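Local coordinates for beta-N-acetylglucosaminidase-like protein Glycoside hydrolase family 20 (Flavobacterium johnsoniae, PDB 6YHH) that probably removes N-acetylglucosamine units from chitin-derived oligosaccharides, as a family 20 beta-N-acetylhexosaminidase of bacterial chitin degradation, at residues 209-217 with 300-308; 414-425 with 463-474. All blocks are in the same frame, centred on the assembly; numbering follows the deposited sequence. Where two conformers were deposited one is given.

Interaction 1 (209-217 with 300-308)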
loop_
_atom_site.group_PDB
_atom_site.type_symbol
_atom_site.label_atom_id
_atom_site.label_comp_id
_atom_site.label_asym_id
_atom_site.label_seq_id
_atom_site.Cartn_x
_atom_site.Cartn_y
_atom_site.Cartn_z
ATOM N N THR A 209 8.843 16.829 -1.248
ATOM C CA THR A 209 9.772 17.767 -0.612
ATOM C C THR A 209 11.176 17.529 -1.121
ATOM O O THR A 209 11.515 16.484 -1.626
ATOM C CB THR A 209 9.759 17.694 0.925
ATOM O OG1 THR A 209 10.398 16.468 1.362
ATOM C CG2 THR A 209 8.408 17.781 1.480
ATOM N N GLN A 210 12.059 18.502 -0.903
ATOM C CA GLN A 210 13.503 18.346 -1.283
ATOM C C GLN A 210 14.136 17.168 -0.544
ATOM O O GLN A 210 14.892 16.416 -1.101
ATOM C CB GLN A 210 14.296 19.661 -1.085
ATOM C CG GLN A 210 13.675 20.779 -1.908
ATOM C CD GLN A 210 14.552 21.999 -2.023
ATOM O OE1 GLN A 210 15.562 22.114 -1.329
ATOM N NE2 GLN A 210 14.217 22.873 -2.959
ATOM N N GLU A 211 13.786 17.013 0.759
ATOM C CA GLU A 211 14.357 15.970 1.549
ATOM C C GLU A 211 13.811 14.610 1.003
ATOM O O GLU A 211 14.589 13.661 0.925
ATOM C CB GLU A 211 14.005 16.083 3.010
ATOM C CG GLU A 211 14.424 14.861 3.826
ATOM C CD GLU A 211 13.798 14.909 5.254
ATOM O OE1 GLU A 211 12.666 14.313 5.404
ATOM O OE2 GLU A 211 14.483 15.549 6.091
ATOM N N GLU A 212 12.515 14.564 0.647
ATOM C CA GLU A 212 11.984 13.349 0.051
ATOM C C GLU A 212 12.702 12.998 -1.230
ATOM O O GLU A 212 13.078 11.844 -1.451
ATOM C CB GLU A 212 10.462 13.477 -0.164
ATOM C CG GLU A 212 9.654 13.367 1.129
ATOM C CD GLU A 212 8.212 13.821 0.976
ATOM O OE1 GLU A 212 7.873 14.362 -0.107
ATOM O OE2 GLU A 212 7.433 13.661 1.935
ATOM N N ILE A 213 12.952 13.986 -2.060
ATOM C CA ILE A 213 13.675 13.741 -3.301
ATOM C C ILE A 213 15.078 13.202 -2.995
ATOM O O ILE A 213 15.522 12.234 -3.597
ATOM C CB ILE A 213 13.713 15.024 -4.137
ATOM C CG1 ILE A 213 12.341 15.378 -4.671
ATOM C CG2 ILE A 213 14.742 14.955 -5.246
ATOM C CD1 ILE A 213 12.212 16.742 -5.290
ATOM N N ARG A 214 15.829 13.856 -2.107
ATOM C CA ARG A 214 17.147 13.362 -1.754
ATOM C C ARG A 214 17.091 11.959 -1.223
ATOM O O ARG A 214 17.972 11.123 -1.550
ATOM C CB ARG A 214 17.843 14.292 -0.730
ATOM C CG ARG A 214 18.170 15.669 -1.234
ATOM C CD ARG A 214 18.989 16.403 -0.137
ATOM N NE ARG A 214 19.041 17.841 -0.444
ATOM C CZ ARG A 214 18.277 18.771 0.140
ATOM N NH1 ARG A 214 17.432 18.488 1.166
ATOM N NH2 ARG A 214 18.367 20.023 -0.288
ATOM N N ASN A 215 16.078 11.631 -0.440
ATOM C CA ASN A 215 16.014 10.298 0.129
ATOM C C ASN A 215 15.541 9.260 -0.900
ATOM O O ASN A 215 15.975 8.107 -0.796
ATOM C CB ASN A 215 15.140 10.279 1.376
ATOM C CG ASN A 215 15.835 10.984 2.565
ATOM O OD1 ASN A 215 17.060 11.092 2.563
ATOM N ND2 ASN A 215 15.100 11.333 3.592
ATOM N N ILE A 216 14.750 9.700 -1.906
ATOM C CA ILE A 216 14.410 8.771 -3.010
ATOM C C ILE A 216 15.630 8.547 -3.865
ATOM O O ILE A 216 15.858 7.461 -4.376
ATOM C CB ILE A 216 13.177 9.297 -3.741
ATOM C CG1 ILE A 216 11.926 8.991 -2.897
ATOM C CG2 ILE A 216 13.034 8.704 -5.131
ATOM C CD1 ILE A 216 10.668 9.766 -3.286
ATOM N N VAL A 217 16.446 9.576 -4.115
ATOM C CA VAL A 217 17.712 9.412 -4.892
ATOM C C VAL A 217 18.555 8.357 -4.184
ATOM O O VAL A 217 19.090 7.460 -4.795
ATOM C CB VAL A 217 18.427 10.770 -5.009
ATOM C CG1 VAL A 217 19.887 10.599 -5.362
ATOM C CG2 VAL A 217 17.727 11.667 -6.024
ATOM N N ASP A 300 19.336 26.098 -10.546
ATOM C CA ASP A 300 20.222 26.272 -9.420
ATOM C C ASP A 300 19.713 25.619 -8.137
ATOM O O ASP A 300 20.509 25.137 -7.330
ATOM C CB ASP A 300 20.402 27.762 -9.096
ATOM C CG ASP A 300 21.313 28.501 -10.020
ATOM O OD1 ASP A 300 22.030 27.896 -10.779
ATOM O OD2 ASP A 300 21.242 29.806 -9.933
ATOM N N GLU A 301 18.401 25.615 -7.965
ATOM C CA GLU A 301 17.753 24.985 -6.804
ATOM C C GLU A 301 17.530 23.473 -6.931
ATOM O O GLU A 301 17.734 22.728 -5.966
ATOM C CB GLU A 301 16.486 25.704 -6.509
ATOM C CG GLU A 301 15.927 25.321 -5.169
ATOM C CD GLU A 301 14.678 26.059 -4.764
ATOM O OE1 GLU A 301 13.961 26.698 -5.556
ATOM O OE2 GLU A 301 14.433 25.834 -3.543
ATOM N N VAL A 302 17.175 23.047 -8.127
ATOM C CA VAL A 302 16.765 21.687 -8.371
ATOM C C VAL A 302 17.893 20.735 -8.785
ATOM O O VAL A 302 17.965 19.592 -8.332
ATOM C CB VAL A 302 15.669 21.661 -9.428
ATOM C CG1 VAL A 302 15.286 20.192 -9.724
ATOM C CG2 VAL A 302 14.396 22.337 -8.981
ATOM N N CYS A 303 18.839 21.203 -9.595
ATOM C CA CYS A 303 19.903 20.302 -10.064
ATOM C C CYS A 303 20.714 19.672 -8.915
ATOM O O CYS A 303 21.082 18.544 -9.016
ATOM C CB CYS A 303 20.837 20.956 -11.056
ATOM S SG CYS A 303 20.081 21.356 -12.624
ATOM N N PRO A 304 20.975 20.412 -7.808
ATOM C CA PRO A 304 21.691 19.830 -6.696
ATOM C C PRO A 304 21.005 18.682 -6.008
ATOM O O PRO A 304 21.664 17.894 -5.311
ATOM C CB PRO A 304 21.879 21.025 -5.714
ATOM C CG PRO A 304 21.973 22.145 -6.658
ATOM C CD PRO A 304 20.833 21.871 -7.607
ATOM N N LEU A 305 19.698 18.550 -6.223
ATOM C CA LEU A 305 18.922 17.459 -5.629
ATOM C C LEU A 305 19.166 16.133 -6.340
ATOM O O LEU A 305 18.965 15.059 -5.729
ATOM C CB LEU A 305 17.424 17.820 -5.634
ATOM C CG LEU A 305 16.990 19.154 -5.051
ATOM C CD1 LEU A 305 15.478 19.276 -5.157
ATOM C CD2 LEU A 305 17.447 19.189 -3.602
ATOM N N PHE A 306 19.563 16.199 -7.594
ATOM C CA PHE A 306 19.685 15.032 -8.448
ATOM C C PHE A 306 21.161 14.855 -8.883
ATOM O O PHE A 306 21.624 15.525 -9.800
ATOM C CB PHE A 306 18.792 15.232 -9.649
ATOM C CG PHE A 306 17.333 15.205 -9.326
ATOM C CD1 PHE A 306 16.717 13.972 -9.049
ATOM C CD2 PHE A 306 16.597 16.364 -9.242
ATOM C CE1 PHE A 306 15.353 13.967 -8.751
ATOM C CE2 PHE A 306 15.271 16.347 -8.896
ATOM C CZ PHE A 306 14.669 15.127 -8.645
ATOM N N PRO A 307 21.881 13.928 -8.267
ATOM C CA PRO A 307 23.304 13.820 -8.567
ATOM C C PRO A 307 23.646 13.186 -9.915
ATOM O O PRO A 307 24.792 13.280 -10.353
ATOM C CB PRO A 307 23.828 12.936 -7.439
ATOM C CG PRO A 307 22.643 12.069 -7.068
ATOM C CD PRO A 307 21.457 13.007 -7.198
ATOM N N GLY A 308 22.665 12.521 -10.558
ATOM C CA GLY A 308 22.832 11.906 -11.829
ATOM C C GLY A 308 23.253 12.919 -12.870
ATOM O O GLY A 308 22.943 14.091 -12.769
HETATM O O HOH W 1 21.153 17.421 -2.360
#

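Interaction 2 (414-425 with 463-474)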
loop_
_atom_site.group_PDB
_atom_site.type_symbol
_atom_site.label_atom_id
_atom_site.label_comp_id
_atom_site.label_asym_id
_atom_site.label_seq_id
_atom_site.Cartn_x
_atom_site.Cartn_y
_atom_site.Cartn_z
ATOM N N ILE A 414 3.043 2.168 -22.122
ATOM C CA ILE A 414 2.248 1.196 -21.320
ATOM C C ILE A 414 0.918 1.825 -20.827
ATOM O O ILE A 414 -0.038 1.117 -20.562
ATOM C CB ILE A 414 3.078 0.686 -20.111
ATOM C CG1 ILE A 414 3.802 1.780 -19.378
ATOM C CG2 ILE A 414 4.138 -0.273 -20.551
ATOM C CD1 ILE A 414 4.371 1.362 -18.037
ATOM N N ASP A 415 0.835 3.168 -20.751
ATOM C CA ASP A 415 -0.387 3.791 -20.348
ATOM C C ASP A 415 -1.536 3.591 -21.282
ATOM O O ASP A 415 -2.695 3.733 -20.864
ATOM C CB ASP A 415 -0.145 5.305 -20.131
ATOM C CG ASP A 415 0.258 5.995 -21.392
ATOM O OD1 ASP A 415 1.238 5.534 -22.003
ATOM O OD2 ASP A 415 -0.391 7.018 -21.789
ATOM N N LEU A 416 -1.263 3.252 -22.577
ATOM C CA LEU A 416 -2.315 3.178 -23.581
ATOM C C LEU A 416 -3.031 1.833 -23.580
ATOM O O LEU A 416 -3.883 1.571 -24.404
ATOM C CB LEU A 416 -1.659 3.502 -24.950
ATOM C CG LEU A 416 -1.084 4.949 -24.978
ATOM C CD1 LEU A 416 -0.451 5.197 -26.379
ATOM C CD2 LEU A 416 -2.026 6.052 -24.548
ATOM N N MET A 417 -2.565 0.945 -22.707
ATOM C CA MET A 417 -3.243 -0.340 -22.450
ATOM C C MET A 417 -3.167 -1.342 -23.589
ATOM O O MET A 417 -4.042 -2.233 -23.734
ATOM C CB MET A 417 -4.700 -0.159 -21.946
ATOM C CG MET A 417 -4.812 0.853 -20.792
ATOM S SD MET A 417 -3.599 0.636 -19.484
ATOM C CE MET A 417 -4.159 -0.874 -18.753
ATOM N N TYR A 418 -2.135 -1.217 -24.383
ATOM C CA TYR A 418 -1.894 -2.223 -25.487
ATOM C C TYR A 418 -1.467 -3.574 -24.940
ATOM O O TYR A 418 -0.955 -3.729 -23.833
ATOM C CB TYR A 418 -0.832 -1.656 -26.428
ATOM C CG TYR A 418 -1.096 -0.328 -27.100
ATOM C CD1 TYR A 418 -2.298 -0.028 -27.649
ATOM C CD2 TYR A 418 -0.077 0.603 -27.256
ATOM C CE1 TYR A 418 -2.536 1.134 -28.317
ATOM C CE2 TYR A 418 -0.289 1.785 -27.929
ATOM C CZ TYR A 418 -1.509 2.061 -28.451
ATOM O OH TYR A 418 -1.739 3.245 -29.158
ATOM N N PRO A 419 -1.660 -4.623 -25.768
ATOM C CA PRO A 419 -1.227 -5.958 -25.351
ATOM C C PRO A 419 0.274 -6.044 -25.115
ATOM O O PRO A 419 1.053 -5.335 -25.811
ATOM C CB PRO A 419 -1.620 -6.836 -26.550
ATOM C CG PRO A 419 -2.575 -6.014 -27.334
ATOM C CD PRO A 419 -2.198 -4.558 -27.122
ATOM N N VAL A 420 0.665 -6.916 -24.186
ATOM C CA VAL A 420 2.062 -7.083 -23.818
ATOM C C VAL A 420 2.950 -7.367 -25.046
ATOM O O VAL A 420 4.063 -6.888 -25.120
ATOM C CB VAL A 420 2.281 -8.052 -22.679
ATOM C CG1 VAL A 420 1.951 -9.522 -23.141
ATOM C CG2 VAL A 420 3.670 -7.994 -22.121
ATOM N N ALA A 421 2.476 -8.183 -25.994
ATOM C CA ALA A 421 3.354 -8.509 -27.122
ATOM C C ALA A 421 3.751 -7.322 -27.957
ATOM O O ALA A 421 4.841 -7.321 -28.473
ATOM C CB ALA A 421 2.672 -9.542 -28.003
ATOM N N SER A 422 2.908 -6.276 -28.045
ATOM C CA SER A 422 3.313 -5.081 -28.782
ATOM C C SER A 422 4.532 -4.413 -28.117
ATOM O O SER A 422 5.405 -3.920 -28.826
ATOM C CB SER A 422 2.188 -4.054 -28.896
ATOM O OG SER A 422 1.949 -3.507 -27.626
ATOM N N HIS A 423 4.616 -4.431 -26.796
ATOM C CA HIS A 423 5.766 -3.906 -26.109
ATOM C C HIS A 423 7.005 -4.843 -26.127
ATOM O O HIS A 423 8.125 -4.383 -26.296
ATOM C CB HIS A 423 5.362 -3.532 -24.648
ATOM C CG HIS A 423 4.240 -2.592 -24.598
ATOM N ND1 HIS A 423 4.270 -1.372 -25.226
ATOM C CD2 HIS A 423 3.078 -2.634 -23.903
ATOM C CE1 HIS A 423 3.134 -0.738 -24.987
ATOM N NE2 HIS A 423 2.399 -1.486 -24.198
ATOM N N TYR A 424 6.750 -6.164 -25.991
ATOM C CA TYR A 424 7.837 -7.134 -25.917
ATOM C C TYR A 424 8.607 -7.209 -27.184
ATOM O O TYR A 424 9.821 -7.389 -27.139
ATOM C CB TYR A 424 7.246 -8.500 -25.597
ATOM C CG TYR A 424 8.260 -9.592 -25.327
ATOM C CD1 TYR A 424 9.225 -9.419 -24.376
ATOM C CD2 TYR A 424 8.264 -10.737 -26.107
ATOM C CE1 TYR A 424 10.125 -10.431 -24.105
ATOM C CE2 TYR A 424 9.153 -11.761 -25.894
ATOM C CZ TYR A 424 10.091 -11.615 -24.911
ATOM O OH TYR A 424 10.979 -12.598 -24.671
ATOM N N LEU A 425 7.932 -7.004 -28.307
ATOM C CA LEU A 425 8.602 -7.149 -29.644
ATOM C C LEU A 425 9.089 -5.835 -30.153
ATOM O O LEU A 425 9.787 -5.770 -31.154
ATOM C CB LEU A 425 7.651 -7.786 -30.593
ATOM C CG LEU A 425 7.288 -9.222 -30.126
ATOM C CD1 LEU A 425 6.269 -9.815 -31.088
ATOM C CD2 LEU A 425 8.500 -10.147 -29.856
ATOM N N ARG A 463 -1.305 -0.941 -14.018
ATOM C CA ARG A 463 -0.953 -0.483 -15.387
ATOM C C ARG A 463 0.518 -0.817 -15.717
ATOM O O ARG A 463 0.862 -1.288 -16.830
ATOM C CB ARG A 463 -1.265 1.025 -15.517
ATOM C CG ARG A 463 -2.724 1.286 -15.918
ATOM C CD ARG A 463 -3.791 0.661 -15.044
ATOM N NE ARG A 463 -5.115 0.824 -15.651
ATOM C CZ ARG A 463 -6.072 -0.116 -15.603
ATOM N NH1 ARG A 463 -5.948 -1.192 -14.815
ATOM N NH2 ARG A 463 -7.224 0.081 -16.289
ATOM N N VAL A 464 1.426 -0.549 -14.791
ATOM C CA VAL A 464 2.876 -0.757 -15.043
ATOM C C VAL A 464 3.248 -2.231 -15.136
ATOM O O VAL A 464 4.024 -2.598 -16.019
ATOM C CB VAL A 464 3.730 -0.025 -13.996
ATOM C CG1 VAL A 464 5.213 -0.218 -14.237
ATOM C CG2 VAL A 464 3.388 1.442 -14.085
ATOM N N TRP A 465 2.712 -3.041 -14.244
ATOM C CA TRP A 465 3.119 -4.463 -14.033
ATOM C C TRP A 465 1.966 -5.363 -14.331
ATOM O O TRP A 465 0.816 -5.070 -13.925
ATOM C CB TRP A 465 3.585 -4.655 -12.581
ATOM C CG TRP A 465 4.671 -3.643 -12.198
ATOM C CD1 TRP A 465 4.537 -2.501 -11.400
ATOM C CD2 TRP A 465 6.041 -3.643 -12.650
ATOM N NE1 TRP A 465 5.741 -1.817 -11.378
ATOM C CE2 TRP A 465 6.670 -2.505 -12.127
ATOM C CE3 TRP A 465 6.788 -4.497 -13.528
ATOM C CZ2 TRP A 465 7.976 -2.182 -12.425
ATOM C CZ3 TRP A 465 8.107 -4.192 -13.785
ATOM C CH2 TRP A 465 8.693 -3.001 -13.243
ATOM N N PRO A 466 2.206 -6.521 -15.002
ATOM C CA PRO A 466 3.521 -7.038 -15.295
ATOM C C PRO A 466 4.076 -6.687 -16.665
ATOM O O PRO A 466 5.173 -7.173 -17.029
ATOM C CB PRO A 466 3.316 -8.547 -15.216
ATOM C CG PRO A 466 1.924 -8.695 -15.796
ATOM C CD PRO A 466 1.158 -7.496 -15.260
ATOM N N ARG A 467 3.438 -5.853 -17.451
ATOM C CA ARG A 467 3.947 -5.559 -18.772
ATOM C C ARG A 467 5.343 -4.970 -18.803
ATOM O O ARG A 467 6.124 -5.269 -19.748
ATOM C CB ARG A 467 2.986 -4.732 -19.645
ATOM C CG ARG A 467 1.668 -5.450 -19.994
ATOM C CD ARG A 467 0.619 -4.675 -20.794
ATOM N NE ARG A 467 0.176 -3.562 -19.929
ATOM C CZ ARG A 467 -0.074 -2.344 -20.323
ATOM N NH1 ARG A 467 -0.134 -2.034 -21.595
ATOM N NH2 ARG A 467 -0.267 -1.409 -19.398
ATOM N N THR A 468 5.701 -4.124 -17.845
ATOM C CA THR A 468 7.023 -3.553 -17.820
ATOM C C THR A 468 8.127 -4.613 -17.573
ATOM O O THR A 468 9.269 -4.398 -17.919
ATOM C CB THR A 468 7.062 -2.383 -16.846
ATOM O OG1 THR A 468 6.059 -1.453 -17.333
ATOM C CG2 THR A 468 8.428 -1.743 -16.790
ATOM N N ALA A 469 7.728 -5.753 -17.007
ATOM C CA ALA A 469 8.683 -6.881 -16.814
ATOM C C ALA A 469 9.084 -7.486 -18.133
ATOM O O ALA A 469 10.254 -7.814 -18.327
ATOM C CB ALA A 469 8.185 -7.880 -15.802
ATOM N N ALA A 470 8.141 -7.565 -19.092
ATOM C CA ALA A 470 8.463 -7.987 -20.452
ATOM C C ALA A 470 9.353 -6.961 -21.171
ATOM O O ALA A 470 10.274 -7.315 -21.867
ATOM C CB ALA A 470 7.193 -8.298 -21.220
ATOM N N ILE A 471 9.093 -5.662 -20.939
ATOM C CA ILE A 471 9.928 -4.640 -21.458
ATOM C C ILE A 471 11.342 -4.758 -20.869
ATOM O O ILE A 471 12.343 -4.603 -21.638
ATOM C CB ILE A 471 9.321 -3.250 -21.238
ATOM C CG1 ILE A 471 8.042 -3.144 -22.062
ATOM C CG2 ILE A 471 10.299 -2.124 -21.576
ATOM C CD1 ILE A 471 7.213 -1.908 -21.736
ATOM N N ALA A 472 11.456 -5.045 -19.582
ATOM C CA ALA A 472 12.748 -5.238 -18.953
ATOM C C ALA A 472 13.518 -6.300 -19.696
ATOM O O ALA A 472 14.733 -6.186 -19.875
ATOM C CB ALA A 472 12.626 -5.554 -17.472
ATOM N N GLU A 473 12.824 -7.399 -20.046
ATOM C CA GLU A 473 13.517 -8.470 -20.794
ATOM C C GLU A 473 14.003 -7.996 -22.164
ATOM O O GLU A 473 15.187 -8.229 -22.580
ATOM C CB GLU A 473 12.655 -9.689 -20.933
ATOM C CG GLU A 473 13.255 -10.723 -21.895
ATOM C CD GLU A 473 12.755 -12.098 -21.563
ATOM O OE1 GLU A 473 11.907 -12.646 -22.301
ATOM O OE2 GLU A 473 13.115 -12.589 -20.446
ATOM N N ARG A 474 13.179 -7.239 -22.869
ATOM C CA ARG A 474 13.663 -6.663 -24.126
ATOM C C ARG A 474 14.895 -5.786 -23.975
ATOM O O ARG A 474 15.767 -5.739 -24.856
ATOM C CB ARG A 474 12.558 -5.909 -24.861
ATOM C CG ARG A 474 12.952 -5.293 -26.219
ATOM C CD ARG A 474 13.520 -6.270 -27.253
ATOM N NE ARG A 474 12.585 -7.361 -27.391
ATOM C CZ ARG A 474 12.870 -8.654 -27.224
ATOM N NH1 ARG A 474 14.096 -9.155 -27.012
ATOM N NH2 ARG A 474 11.872 -9.459 -27.276
HETATM O O HOH W 2 0.191 0.057 -23.622
#

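Interaction 1 (209-217 with 300-308)
Leu305 sits against three residues on one side of helix 210-222. Its CD1 lies 4.0 Å from Gln210 CG, its CB meets Ile213 CG2, and its CD2 comes within 3.5 Å of Arg214 NH2, an approach oblique to the guanidinium. The next residue, Phe306, takes Ile213 CG2 against its outer end, with CZ of the ring 3.4 Å from that methyl. Val217 ends this side: its CG1, turned anti to the backbone N (chi1 161°), meets CD and CG of Pro307, and the 3.4 Å between Val217 CG1 and Pro307 CD is tighter than usual for two carbons, while Val217 CG2 rests near Leu305 O and the Phe306 ring.

At the start of the helix the contact turns polar. The extended Gln210 side chain crosses Glu301 at about a right angle, and its NE2 donates to Glu301 OE2 at 3.0 Å, a bent bond (135°) that reaches the oxygen from above the carboxylate plane. Both groups have further partners: NE2 also donates to Glu191 O, and OE2 accepts from Lys193 N. A leucine in place of Gln210 would probably leave Glu301 OE2 without its amide donor and Glu191 O without this donor. One water bridges Arg214 NE and Pro304 O, accepting from the first and donating to the second.

Further out, Thr209 and Glu212 form a capping box, with Glu212 N bonded to Thr209 OG1 at 2.9 Å and Thr209 N to Glu212 OE1. Thr209 OG1 also bonds Glu211 of the second subunit, placing the helix start at the dimer interface. Phe306 continues inward to Trp180 and Leu182 of strand 177-184 and Ile227 of strand 226-230. The helix start is thus tied to 300-308 at a polar margin of shared donors and acceptors, while carbon contacts close over the barrel strands.

Interaction 2 (414-425 with 463-474)
A bend at chi3 (-65°) turns the guanidinium of Arg467 back among the carbonyls of 414-418, while Tyr424, its CG anti to the backbone N (chi1 -173°), lays its ring under Arg474. Arg467 NH2 donates to Ile414 O at 2.8 Å and also to Arg463 O; NH1 reaches Tyr418 O at 2.9 Å, in the carbonyl plane on a lone pair. A water joins NH1 to Tyr418 N and to His423 NE2, whose ring carries ND1 bonded to Gly411 O.

At the other end, Arg474 NE and NH2 grip Tyr424 O side-on, the NE bond 2.8 Å long, and NH2 also stands 3.6 Å above the plane of the Tyr424 ring, over its centre, in a cation-pi contact. Tyr424 OH donates to the anti lone pair of Glu473 OE1 at 2.5 Å; Glu473 OE2 pairs with Arg490.

Between these ends, Val420 CG2 packs on Ala470 CB at 3.6 Å, and Ile414 CG2 on Ile471 CD1. Met417 CE lies over one face of the Arg463 guanidinium. The short helix 420-424 runs at 22° to helical segment 467-474, a pairing of outer elements that follow strands 406-408 and 443-450 in the TIM-barrel catalytic domain of family 20.

How the interactions relate
Both contacts belong to the family 20 catalytic domain, a TIM barrel, with centres about 29 Å apart and nearest atoms about 14 Å apart. They come in series: interaction 1 closes before interaction 2 opens. Interaction 1 joins helix 210-222 to the last part of helix 289-302 and the turn that leads to strand 310-312; interaction 2 joins the region after strand 406-408 to the helices after strand 443-450. In the barrel sheet, 146-152 pairs with both 177-184 and 443-450, and helix 160-172 touches segments of both contacts. Two separate parts of the barrel's outer layer are thus held by contacts that do not touch each other, the first reaching the second subunit, the second buried nearer the chain's centre.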